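Local coordinates for LPP20 lipofamily protein (Helicobacter pylori R046Wa, PDB 4KZS) that is a secreted protein of unknown function whose fold includes a three-helix bundle, with a possible link to the outer membrane and the Tol-Pal system, at residues A[110-114]-A[150-154]; A[114-118]-A[161-167]. All blocks are in the same frame, centred on the assembly; numbering follows the deposited sequence.

Contact 1: residues A[110-114]-A[150-154]; sequences LRDKY and IERIL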
ATOM      1  N   LEU A 110      -2.733   9.036 -16.300  1.00 41.18           N
ATOM      2  CA  LEU A 110      -3.383   8.157 -15.325  1.00 42.23           C
ATOM      3  C   LEU A 110      -3.367   6.744 -15.845  1.00 48.00           C
ATOM      4  O   LEU A 110      -3.157   5.805 -15.081  1.00 56.62           O
ATOM      5  CB  LEU A 110      -4.822   8.582 -15.033  1.00 40.39           C
ATOM      6  CG  LEU A 110      -4.929   9.703 -14.003  1.00 39.51           C
ATOM      7  CD1 LEU A 110      -6.379  10.036 -13.708  1.00 40.24           C
ATOM      8  CD2 LEU A 110      -4.201   9.284 -12.751  1.00 38.41           C
ATOM      9  N   ARG A 111      -3.567   6.615 -17.154  1.00 46.08           N
ATOM     10  CA  ARG A 111      -3.478   5.359 -17.864  1.00 49.03           C
ATOM     11  C   ARG A 111      -2.092   4.800 -17.601  1.00 52.55           C
ATOM     12  O   ARG A 111      -1.903   3.593 -17.405  1.00 56.16           O
ATOM     13  CB  ARG A 111      -3.723   5.615 -19.351  1.00 55.41           C
ATOM     14  CG  ARG A 111      -3.216   4.576 -20.325  1.00 76.21           C
ATOM     15  CD  ARG A 111      -3.019   5.208 -21.706  1.00 93.59           C
ATOM     16  NE  ARG A 111      -4.282   5.308 -22.434  1.00 90.28           N
ATOM     17  CZ  ARG A 111      -4.801   4.294 -23.112  1.00 93.50           C
ATOM     18  NH1 ARG A 111      -4.142   3.140 -23.137  1.00 87.43           N
ATOM     19  NH2 ARG A 111      -5.959   4.427 -23.756  1.00 97.68           N
ATOM     20  N   ASP A 112      -1.112   5.688 -17.522  1.00 45.60           N
ATOM     21  CA  ASP A 112       0.249   5.225 -17.375  1.00 47.03           C
ATOM     22  C   ASP A 112       0.587   4.733 -15.981  1.00 49.37           C
ATOM     23  O   ASP A 112       1.247   3.709 -15.845  1.00 52.14           O
ATOM     24  CB  ASP A 112       1.243   6.286 -17.844  1.00 52.92           C
ATOM     25  CG  ASP A 112       1.096   6.626 -19.336  1.00 67.82           C
ATOM     26  OD1 ASP A 112       0.401   5.901 -20.100  1.00 79.73           O
ATOM     27  OD2 ASP A 112       1.682   7.639 -19.761  1.00 78.83           O
ATOM     28  N   LYS A 113       0.172   5.481 -14.958  1.00 50.41           N
ATOM     29  CA  LYS A 113       0.433   5.125 -13.566  1.00 50.46           C
ATOM     30  C   LYS A 113      -0.373   3.836 -13.288  1.00 49.68           C
ATOM     31  O   LYS A 113       0.071   2.960 -12.561  1.00 49.46           O
ATOM     32  CB  LYS A 113       0.018   6.277 -12.637  1.00 60.26           C
ATOM     33  CG  LYS A 113       0.425   6.154 -11.166  1.00 78.40           C
ATOM     34  CD  LYS A 113       0.024   7.407 -10.365  1.00 92.63           C
ATOM     35  CE  LYS A 113       0.343   7.317  -8.866  1.00 92.00           C
ATOM     36  NZ  LYS A 113       1.804   7.225  -8.593  1.00 88.93           N
ATOM     37  N   TYR A 114      -1.527   3.692 -13.914  1.00 41.70           N
ATOM     38  CA  TYR A 114      -2.268   2.452 -13.808  1.00 43.15           C
ATOM     39  C   TYR A 114      -1.496   1.279 -14.406  1.00 46.68           C
ATOM     40  O   TYR A 114      -1.177   0.360 -13.659  1.00 48.14           O
ATOM     41  CB  TYR A 114      -3.603   2.582 -14.504  1.00 44.65           C
ATOM     42  CG  TYR A 114      -4.444   1.374 -14.382  1.00 47.54           C
ATOM     43  CD1 TYR A 114      -4.248   0.322 -15.227  1.00 56.89           C
ATOM     44  CD2 TYR A 114      -5.455   1.285 -13.438  1.00 53.89           C
ATOM     45  CE1 TYR A 114      -5.025  -0.812 -15.153  1.00 66.90           C
ATOM     46  CE2 TYR A 114      -6.247   0.150 -13.339  1.00 61.53           C
ATOM     47  CZ  TYR A 114      -6.025  -0.910 -14.213  1.00 68.94           C
ATOM     48  OH  TYR A 114      -6.774  -2.081 -14.187  1.00 69.20           O
ATOM     49  N   ILE A 150      -7.828   4.956  -9.497  1.00 47.91           N
ATOM     50  CA  ILE A 150      -7.332   5.427 -10.804  1.00 41.38           C
ATOM     51  C   ILE A 150      -8.238   4.837 -11.817  1.00 39.14           C
ATOM     52  O   ILE A 150      -8.670   5.513 -12.741  1.00 43.59           O
ATOM     53  CB  ILE A 150      -5.844   5.058 -11.069  1.00 42.38           C
ATOM     54  CG1 ILE A 150      -4.971   5.875 -10.104  1.00 37.09           C
ATOM     55  CG2 ILE A 150      -5.466   5.309 -12.539  1.00 37.31           C
ATOM     56  CD1 ILE A 150      -3.519   5.502 -10.036  1.00 37.87           C
ATOM     57  N   GLU A 151      -8.586   3.577 -11.625  1.00 40.14           N
ATOM     58  CA  GLU A 151      -9.391   2.913 -12.663  1.00 49.02           C
ATOM     59  C   GLU A 151     -10.802   3.428 -12.735  1.00 53.23           C
ATOM     60  O   GLU A 151     -11.394   3.479 -13.821  1.00 55.57           O
ATOM     61  CB  GLU A 151      -9.423   1.431 -12.448  1.00 49.48           C
ATOM     62  CG  GLU A 151     -10.516   0.754 -13.212  1.00 56.60           C
ATOM     63  CD  GLU A 151     -10.574  -0.705 -12.876  1.00 67.40           C
ATOM     64  OE1 GLU A 151      -9.633  -1.430 -13.284  1.00 83.54           O
ATOM     65  OE2 GLU A 151     -11.560  -1.109 -12.217  1.00 64.02           O
ATOM     66  N   ARG A 152     -11.346   3.803 -11.578  1.00 57.96           N
ATOM     67  CA  ARG A 152     -12.687   4.361 -11.550  1.00 67.13           C
ATOM     68  C   ARG A 152     -12.700   5.608 -12.432  1.00 69.96           C
ATOM     69  O   ARG A 152     -13.546   5.731 -13.324  1.00 68.80           O
ATOM     70  CB  ARG A 152     -13.142   4.683 -10.128  1.00 72.67           C
ATOM     71  CG  ARG A 152     -14.596   4.295  -9.896  1.00 74.79           C
ATOM     72  CD  ARG A 152     -15.110   4.618  -8.498  1.00 89.58           C
ATOM     73  NE  ARG A 152     -14.081   4.575  -7.455  1.00 82.13           N
ATOM     74  CZ  ARG A 152     -14.047   5.399  -6.402  1.00 95.80           C
ATOM     75  NH1 ARG A 152     -14.975   6.356  -6.222  1.00 89.96           N
ATOM     76  NH2 ARG A 152     -13.065   5.278  -5.516  1.00 98.61           N
ATOM     77  N   ILE A 153     -11.725   6.493 -12.212  1.00 61.92           N
ATOM     78  CA  ILE A 153     -11.579   7.660 -13.058  1.00 57.91           C
ATOM     79  C   ILE A 153     -11.518   7.295 -14.534  1.00 60.32           C
ATOM     80  O   ILE A 153     -12.305   7.823 -15.343  1.00 58.69           O
ATOM     81  CB  ILE A 153     -10.322   8.436 -12.708  1.00 55.02           C
ATOM     82  CG1 ILE A 153     -10.366   8.755 -11.221  1.00 57.57           C
ATOM     83  CG2 ILE A 153     -10.248   9.680 -13.578  1.00 54.70           C
ATOM     84  CD1 ILE A 153      -9.208   9.571 -10.730  1.00 53.41           C
ATOM     85  N   LEU A 154     -10.594   6.394 -14.881  1.00 58.13           N
ATOM     86  CA  LEU A 154     -10.366   6.052 -16.288  1.00 56.60           C
ATOM     87  C   LEU A 154     -11.637   5.558 -16.956  1.00 63.66           C
ATOM     88  O   LEU A 154     -11.957   5.999 -18.059  1.00 61.66           O
ATOM     89  CB  LEU A 154      -9.255   5.031 -16.426  1.00 61.20           C
ATOM     90  CG  LEU A 154      -7.900   5.647 -16.123  1.00 71.69           C
ATOM     91  CD1 LEU A 154      -6.772   4.634 -16.211  1.00 64.88           C
ATOM     92  CD2 LEU A 154      -7.678   6.779 -17.097  1.00 73.07           C
TER
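Leu110 meets Ile150, Ile153 and Leu154 where helix 103-121 packs on helix 135-157, two helices that are probably members of the three-helix bundle, within the family's middle-domain range. The pair is a worked example of how near-antiparallel helices join: the axes of the two short segments approach to 9.8 Å and run at 143° to each other, with aliphatic side chains from both helices meeting between them. The CG2 methyl of Ile150 sits against Leu110 O and faces Leu110 CB. That CB also lies 4.0 Å from Leu154 CD2, while Leu110 CD1 reaches further across, to 3.9 Å from Ile153 CG2, the two side chains crossing nearly at a right angle. Arg111 turns its side chain away, and it is its backbone that is covered: Leu154 CD1 rests 3.8 Å from Arg111 CA. Lys113, nearly one turn on from Leu110, adds its aliphatic stem, with CD 4.0 Å from Ile150 CD1, before the chain leads away from the interface and its ammonium group makes a weak hydrogen bond to the backbone of Leu78. Tyr114 ends the segment and marks the change from apolar to polar contact. Its CB packs 3.8 Å from Ile150 CG2, a methyl that also lies near the ring plane at the ring edge. With CG anti to the backbone N (chi1 -177°), the ring extends toward helix 135-157 and carries its hydroxyl to Glu151. There Glu151 CB lies 3.5 Å from Tyr114 CE2, and the extended chain beyond it carries the carboxylate to the hydroxyl. Ring and carboxylate are inclined by 36°, and Tyr114 OH donates a hydrogen bond to Glu151 OE1 at 3.1 Å, arriving almost in line with the acceptor's C-O bond.

Contact 2: residues A[114-118]-A[161-167]; sequences YNALY and VGSLENY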
ATOM      1  N   TYR A 114      -1.527   3.692 -13.914  1.00 41.70           N
ATOM      2  CA  TYR A 114      -2.268   2.452 -13.808  1.00 43.15           C
ATOM      3  C   TYR A 114      -1.496   1.279 -14.406  1.00 46.68           C
ATOM      4  O   TYR A 114      -1.177   0.360 -13.659  1.00 48.14           O
ATOM      5  CB  TYR A 114      -3.603   2.582 -14.504  1.00 44.65           C
ATOM      6  CG  TYR A 114      -4.444   1.374 -14.382  1.00 47.54           C
ATOM      7  CD1 TYR A 114      -4.248   0.322 -15.227  1.00 56.89           C
ATOM      8  CD2 TYR A 114      -5.455   1.285 -13.438  1.00 53.89           C
ATOM      9  CE1 TYR A 114      -5.025  -0.812 -15.153  1.00 66.90           C
ATOM     10  CE2 TYR A 114      -6.247   0.150 -13.339  1.00 61.53           C
ATOM     11  CZ  TYR A 114      -6.025  -0.910 -14.213  1.00 68.94           C
ATOM     12  OH  TYR A 114      -6.774  -2.081 -14.187  1.00 69.20           O
ATOM     13  N   ASN A 115      -1.183   1.319 -15.724  1.00 41.23           N
ATOM     14  CA  ASN A 115      -0.374   0.291 -16.377  1.00 35.93           C
ATOM     15  C   ASN A 115       0.868  -0.073 -15.558  1.00 42.57           C
ATOM     16  O   ASN A 115       1.231  -1.235 -15.474  1.00 53.91           O
ATOM     17  CB  ASN A 115       0.025   0.698 -17.758  1.00 33.68           C
ATOM     18  CG  ASN A 115      -1.178   0.995 -18.639  1.00 38.84           C
ATOM     19  OD1 ASN A 115      -2.292   0.559 -18.344  1.00 36.75           O
ATOM     20  ND2 ASN A 115      -0.976   1.781 -19.707  1.00 38.05           N
ATOM     21  N   ALA A 116       1.459   0.896 -14.879  1.00 40.70           N
ATOM     22  CA  ALA A 116       2.656   0.656 -14.104  1.00 45.02           C
ATOM     23  C   ALA A 116       2.277  -0.100 -12.860  1.00 53.51           C
ATOM     24  O   ALA A 116       3.016  -0.973 -12.424  1.00 67.20           O
ATOM     25  CB  ALA A 116       3.344   1.967 -13.740  1.00 36.27           C
ATOM     26  N   LEU A 117       1.121   0.223 -12.291  1.00 56.40           N
ATOM     27  CA  LEU A 117       0.625  -0.541 -11.143  1.00 55.65           C
ATOM     28  C   LEU A 117       0.314  -2.003 -11.523  1.00 57.75           C
ATOM     29  O   LEU A 117       0.653  -2.893 -10.752  1.00 55.74           O
ATOM     30  CB  LEU A 117      -0.578   0.138 -10.473  1.00 48.12           C
ATOM     31  CG  LEU A 117      -0.146   1.441  -9.785  1.00 46.26           C
ATOM     32  CD1 LEU A 117      -1.349   2.327  -9.500  1.00 42.26           C
ATOM     33  CD2 LEU A 117       0.631   1.188  -8.521  1.00 45.86           C
ATOM     34  N   TYR A 118      -0.288  -2.230 -12.701  1.00 52.74           N
ATOM     35  CA  TYR A 118      -0.730  -3.555 -13.150  1.00 55.16           C
ATOM     36  C   TYR A 118       0.489  -4.425 -13.247  1.00 64.53           C
ATOM     37  O   TYR A 118       0.630  -5.425 -12.551  1.00 77.07           O
ATOM     38  CB  TYR A 118      -1.297  -3.433 -14.543  1.00 59.41           C
ATOM     39  CG  TYR A 118      -2.460  -4.329 -14.956  1.00 64.07           C
ATOM     40  CD1 TYR A 118      -2.281  -5.680 -15.250  1.00 66.13           C
ATOM     41  CD2 TYR A 118      -3.726  -3.779 -15.153  1.00 74.38           C
ATOM     42  CE1 TYR A 118      -3.341  -6.472 -15.685  1.00 68.50           C
ATOM     43  CE2 TYR A 118      -4.800  -4.542 -15.588  1.00 85.24           C
ATOM     44  CZ  TYR A 118      -4.608  -5.890 -15.849  1.00 89.04           C
ATOM     45  OH  TYR A 118      -5.696  -6.628 -16.281  1.00103.90           O
ATOM     46  N   VAL A 161      -8.504  -0.654 -20.511  1.00125.16           N
ATOM     47  CA  VAL A 161      -7.794  -1.408 -19.438  1.00119.94           C
ATOM     48  C   VAL A 161      -8.630  -2.398 -18.598  1.00111.80           C
ATOM     49  O   VAL A 161      -8.084  -3.232 -17.841  1.00108.66           O
ATOM     50  CB  VAL A 161      -6.878  -0.514 -18.573  1.00118.27           C
ATOM     51  CG1 VAL A 161      -7.590  -0.081 -17.287  1.00107.76           C
ATOM     52  CG2 VAL A 161      -5.559  -1.252 -18.311  1.00116.03           C
ATOM     53  N   GLY A 162      -9.945  -2.298 -18.739  1.00104.88           N
ATOM     54  CA  GLY A 162     -10.836  -3.395 -18.352  1.00129.53           C
ATOM     55  C   GLY A 162     -10.842  -3.957 -16.928  1.00136.19           C
ATOM     56  O   GLY A 162     -11.814  -3.726 -16.189  1.00131.07           O
ATOM     57  N   SER A 163      -9.805  -4.709 -16.521  1.00118.72           N
ATOM     58  CA  SER A 163      -9.968  -5.495 -15.276  1.00 96.63           C
ATOM     59  C   SER A 163      -8.886  -5.755 -14.207  1.00 93.90           C
ATOM     60  O   SER A 163      -7.732  -6.125 -14.487  1.00 79.72           O
ATOM     61  CB  SER A 163     -10.646  -6.820 -15.558  1.00 93.92           C
ATOM     62  OG  SER A 163     -11.006  -7.384 -14.315  1.00 94.83           O
ATOM     63  N   LEU A 164      -9.339  -5.619 -12.958  1.00 85.79           N
ATOM     64  CA  LEU A 164      -8.554  -5.985 -11.782  1.00 77.59           C
ATOM     65  C   LEU A 164      -9.105  -7.229 -11.115  1.00 73.48           C
ATOM     66  O   LEU A 164      -8.378  -7.906 -10.399  1.00 78.85           O
ATOM     67  CB  LEU A 164      -8.510  -4.848 -10.770  1.00 66.73           C
ATOM     68  CG  LEU A 164      -7.633  -3.684 -11.217  1.00 63.11           C
ATOM     69  CD1 LEU A 164      -7.977  -2.408 -10.458  1.00 59.70           C
ATOM     70  CD2 LEU A 164      -6.171  -4.038 -11.065  1.00 68.98           C
ATOM     71  N   GLU A 165     -10.377  -7.527 -11.366  1.00 71.48           N
ATOM     72  CA  GLU A 165     -11.066  -8.694 -10.803  1.00 76.16           C
ATOM     73  C   GLU A 165     -10.172  -9.918 -10.660  1.00 81.41           C
ATOM     74  O   GLU A 165     -10.238 -10.642  -9.667  1.00 80.71           O
ATOM     75  CB  GLU A 165     -12.284  -9.066 -11.643  1.00 76.75           C
ATOM     76  CG  GLU A 165     -12.764 -10.502 -11.443  1.00 88.45           C
ATOM     77  CD  GLU A 165     -14.226 -10.704 -11.768  1.00105.45           C
ATOM     78  OE1 GLU A 165     -14.647 -11.888 -11.838  1.00109.58           O
ATOM     79  OE2 GLU A 165     -14.945  -9.688 -11.948  1.00105.37           O
ATOM     80  N   ASN A 166      -9.328 -10.138 -11.653  1.00 75.08           N
ATOM     81  CA  ASN A 166      -8.492 -11.301 -11.651  1.00 72.26           C
ATOM     82  C   ASN A 166      -7.426 -11.212 -10.622  1.00 67.25           C
ATOM     83  O   ASN A 166      -7.075 -12.201  -9.993  1.00 66.85           O
ATOM     84  CB  ASN A 166      -7.836 -11.462 -13.002  1.00 77.44           C
ATOM     85  CG  ASN A 166      -7.876 -12.882 -13.470  1.00 87.11           C
ATOM     86  OD1 ASN A 166      -7.045 -13.696 -13.057  1.00 94.79           O
ATOM     87  ND2 ASN A 166      -8.879 -13.209 -14.311  1.00 80.27           N
ATOM     88  N   TYR A 167      -6.879 -10.018 -10.486  1.00 65.49           N
ATOM     89  CA  TYR A 167      -5.807  -9.803  -9.566  1.00 66.00           C
ATOM     90  C   TYR A 167      -6.350  -9.874  -8.174  1.00 62.58           C
ATOM     91  O   TYR A 167      -5.722 -10.423  -7.285  1.00 67.23           O
ATOM     92  CB  TYR A 167      -5.227  -8.442  -9.786  1.00 71.10           C
ATOM     93  CG  TYR A 167      -4.126  -8.409 -10.793  1.00 83.69           C
ATOM     94  CD1 TYR A 167      -3.169  -9.412 -10.843  1.00 85.67           C
ATOM     95  CD2 TYR A 167      -4.006  -7.339 -11.663  1.00 84.43           C
ATOM     96  CE1 TYR A 167      -2.134  -9.363 -11.754  1.00 95.49           C
ATOM     97  CE2 TYR A 167      -2.969  -7.277 -12.570  1.00 89.31           C
ATOM     98  CZ  TYR A 167      -2.037  -8.294 -12.618  1.00 93.41           C
ATOM     99  OH  TYR A 167      -0.994  -8.246 -13.517  1.00 98.95           O
TER
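Val161 covers one face of the Tyr114 ring, illustrating how a chain that leaves one helix can be seated on the aromatic surface of another. Its CG1 stands 3.8 Å from the centroid of the Tyr114 ring, 29° off the normal, in a CH-pi contact. The second methyl, CG2, leans toward the CD1 and CE1 side of the same ring and comes 3.7 Å from Asn115 OD1. Beyond the ring, Leu164 brings its branch point to the phenol end, with CG 3.5 Å from Tyr114 OH; that hydroxyl has its polar partner in Glu151.

The CB of Tyr118, one turn later, does not face the 161-167 segment directly, yet with chi1 at -146° the end of the side chain comes nearer and delivers the hydroxyl to a backbone carbonyl: Tyr118 OH donates a weak hydrogen bond of 2.8 Å to Ser163 O. Tyr167 turns an edge to the face of Tyr118 in an offset edge-to-face pair, ring planes at 67°, although the exact spacing of the two rings is doubtful. Phe121 meets the Tyr167 ring edge-to-face as well. Tyr118, Tyr167 and Phe121 thus form an aromatic cluster that seats the segment after helix 135-157, and the start of helix 165-172, on helix 103-121, consistent with the three-helix bundle.

From the N terminus, the chain passes through the antiparallel sheet formed by strands 19-26, 84-91 and 94-102 and enters helix 103-121, which supplies the first segment of both contacts. After the connection 122-134, contact 1 closes a loop of 35 residues on helix 135-157. The chain then leaves that helix, and contact 2 closes a loop of 42 residues. The loops do not nest: contact 2 starts at Tyr114, where contact 1's first segment ends, and closes beyond its second, so the spans overlap in crossed order. Leu164 CD1 also packs 3.4 Å from Glu151 OE1. Together the contacts tie helix 103-121 to helix 135-157 and to the start of helix 165-172.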